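Local structure of DNA repair and recombination protein radB (Thermococcus kodakarensis, 2CVH) at residues K100-D103 / S104-L108. The protein probably acts in DNA repair and homologous recombination as a RecA-like protein, and is thought to bind DNA and ATP with very weak ATPase activity. Residues are numbered along the deposited sequence; the frame is centred on the assembly and turned at random.
Sequences KTVD and SNFAL
Asp103 and Phe106 close a type I beta turn, Phe106 N donating to Asp103 O at 3.1 Å, where the chain passes from helix 90-101 into strand 106-112 of the RecA-like core sheet. The bond is nearly straight (166° at the hydrogen). The Asp103 side chain makes this an Asx turn as well: a chi1 of 42° tucks CG over the residue's own backbone, which brings Asp103 OD2 round to accept Asn105 N at 2.9 Å through its anti lone pair. Asp103 OD2 also lies in the plane of the Phe106 ring, at its edge, 3.3 Å from Phe106 CD1. Without the carboxylate, as with an alanine here, Asn105 N would probably lose its acceptor and the edge of the Phe106 ring its charged neighbour. Phe106 folds back against the helix end, placing Val102 CA over one ring face, 4.2 Å from the centroid in a CH-pi contact, while Val102 CG1 packs on Phe106 CB. Beyond the turn, Phe106 touches Lys47 and Ala49 of the neighbouring strand, and Val102 meets Ile141 and His145 of helix 128-145. A water donates to both Asp103 O and Phe106 O, each at 2.8 Å, bridging the two carbonyls.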
ATOM      1  N   LYS A 100       0.509  17.937  -8.134  1.00 56.76           N
ATOM      2  CA  LYS A 100       1.099  19.164  -7.615  1.00 59.91           C
ATOM      3  C   LYS A 100       1.200  19.261  -6.085  1.00 57.37           C
ATOM      4  O   LYS A 100       1.969  20.077  -5.563  1.00 55.62           O
ATOM      5  CB  LYS A 100       0.384  20.386  -8.195  1.00 67.91           C
ATOM      6  CG  LYS A 100       1.207  21.697  -8.143  1.00 76.34           C
ATOM      7  CD  LYS A 100       2.471  21.670  -9.036  1.00 78.14           C
ATOM      8  CE  LYS A 100       3.708  21.162  -8.294  1.00 80.14           C
ATOM      9  NZ  LYS A 100       4.910  21.106  -9.177  1.00 81.76           N
ATOM     10  N   THR A 101       0.413  18.458  -5.370  1.00 52.75           N
ATOM     11  CA  THR A 101       0.458  18.442  -3.907  1.00 48.42           C
ATOM     12  C   THR A 101       1.763  17.790  -3.437  1.00 48.44           C
ATOM     13  O   THR A 101       2.411  18.245  -2.487  1.00 48.64           O
ATOM     14  CB  THR A 101      -0.696  17.604  -3.324  1.00 51.20           C
ATOM     15  OG1 THR A 101      -1.938  18.013  -3.915  1.00 54.58           O
ATOM     16  CG2 THR A 101      -0.763  17.747  -1.791  1.00 49.22           C
ATOM     17  N   VAL A 102       2.134  16.698  -4.096  1.00 45.50           N
ATOM     18  CA  VAL A 102       3.343  15.975  -3.744  1.00 39.79           C
ATOM     19  C   VAL A 102       4.585  16.736  -4.164  1.00 37.89           C
ATOM     20  O   VAL A 102       4.783  16.999  -5.345  1.00 41.86           O
ATOM     21  CB  VAL A 102       3.369  14.570  -4.410  1.00 38.38           C
ATOM     22  CG1 VAL A 102       4.645  13.816  -4.013  1.00 33.92           C
ATOM     23  CG2 VAL A 102       2.122  13.773  -4.026  1.00 37.81           C
ATOM     24  N   ASP A 103       5.441  17.049  -3.201  1.00 35.97           N
ATOM     25  CA  ASP A 103       6.689  17.756  -3.475  1.00 35.08           C
ATOM     26  C   ASP A 103       7.823  17.001  -2.821  1.00 32.74           C
ATOM     27  O   ASP A 103       7.614  15.922  -2.280  1.00 37.15           O
ATOM     28  CB  ASP A 103       6.637  19.180  -2.914  1.00 40.42           C
ATOM     29  CG  ASP A 103       6.003  19.243  -1.531  1.00 45.17           C
ATOM     30  OD1 ASP A 103       4.976  19.940  -1.381  1.00 50.98           O
ATOM     31  OD2 ASP A 103       6.522  18.595  -0.598  1.00 46.10           O
ATOM     32  N   SER A 104       9.003  17.598  -2.802  1.00 27.60           N
ATOM     33  CA  SER A 104      10.171  16.977  -2.198  1.00 29.84           C
ATOM     34  C   SER A 104      10.088  16.749  -0.681  1.00 28.13           C
ATOM     35  O   SER A 104      11.011  16.195  -0.082  1.00 28.84           O
ATOM     36  CB  SER A 104      11.414  17.793  -2.548  1.00 34.11           C
ATOM     37  OG  SER A 104      11.132  19.184  -2.449  1.00 39.62           O
ATOM     38  N   ASN A 105       9.004  17.200  -0.058  1.00 31.82           N
ATOM     39  CA  ASN A 105       8.814  17.032   1.385  1.00 34.41           C
ATOM     40  C   ASN A 105       8.198  15.677   1.715  1.00 34.29           C
ATOM     41  O   ASN A 105       8.203  15.249   2.872  1.00 33.79           O
ATOM     42  CB  ASN A 105       7.922  18.128   1.959  1.00 33.14           C
ATOM     43  CG  ASN A 105       8.695  19.362   2.381  1.00 35.55           C
ATOM     44  OD1 ASN A 105       8.221  20.488   2.195  1.00 36.78           O
ATOM     45  ND2 ASN A 105       9.859  19.167   2.991  1.00 31.39           N
ATOM     46  N   PHE A 106       7.644  15.033   0.691  1.00 31.40           N
ATOM     47  CA  PHE A 106       7.018  13.722   0.823  1.00 26.48           C
ATOM     48  C   PHE A 106       7.997  12.550   0.687  1.00 27.23           C
ATOM     49  O   PHE A 106       8.924  12.579  -0.144  1.00 24.04           O
ATOM     50  CB  PHE A 106       5.911  13.588  -0.217  1.00 23.23           C
ATOM     51  CG  PHE A 106       4.721  14.414   0.080  1.00 25.18           C
ATOM     52  CD1 PHE A 106       4.804  15.804   0.063  1.00 30.08           C
ATOM     53  CD2 PHE A 106       3.515  13.816   0.400  1.00 25.94           C
ATOM     54  CE1 PHE A 106       3.689  16.601   0.356  1.00 31.17           C
ATOM     55  CE2 PHE A 106       2.393  14.592   0.696  1.00 30.88           C
ATOM     56  CZ  PHE A 106       2.479  15.994   0.675  1.00 29.41           C
ATOM     57  N   ALA A 107       7.785  11.520   1.510  1.00 26.23           N
ATOM     58  CA  ALA A 107       8.617  10.319   1.462  1.00 21.17           C
ATOM     59  C   ALA A 107       7.842   9.152   0.875  1.00 15.66           C
ATOM     60  O   ALA A 107       8.444   8.243   0.304  1.00 14.02           O
ATOM     61  CB  ALA A 107       9.121   9.944   2.844  1.00 17.47           C
ATOM     62  N   LEU A 108       6.518   9.267   0.857  1.00 18.38           N
ATOM     63  CA  LEU A 108       5.669   8.174   0.411  1.00 14.55           C
ATOM     64  C   LEU A 108       4.269   8.606   0.035  1.00 16.12           C
ATOM     65  O   LEU A 108       3.748   9.585   0.565  1.00 18.81           O
ATOM     66  CB  LEU A 108       5.540   7.180   1.591  1.00 20.89           C
ATOM     67  CG  LEU A 108       4.783   5.847   1.508  1.00 18.89           C
ATOM     68  CD1 LEU A 108       5.625   4.887   0.661  1.00 12.85           C
ATOM     69  CD2 LEU A 108       4.557   5.264   2.921  1.00  9.86           C
TER
HETATM   70  O   HOH W   1       8.946  13.526  -2.735  1.00 24.87           O
HETATM   71  O   HOH W   2       5.550  20.350   1.587  1.00 39.14           O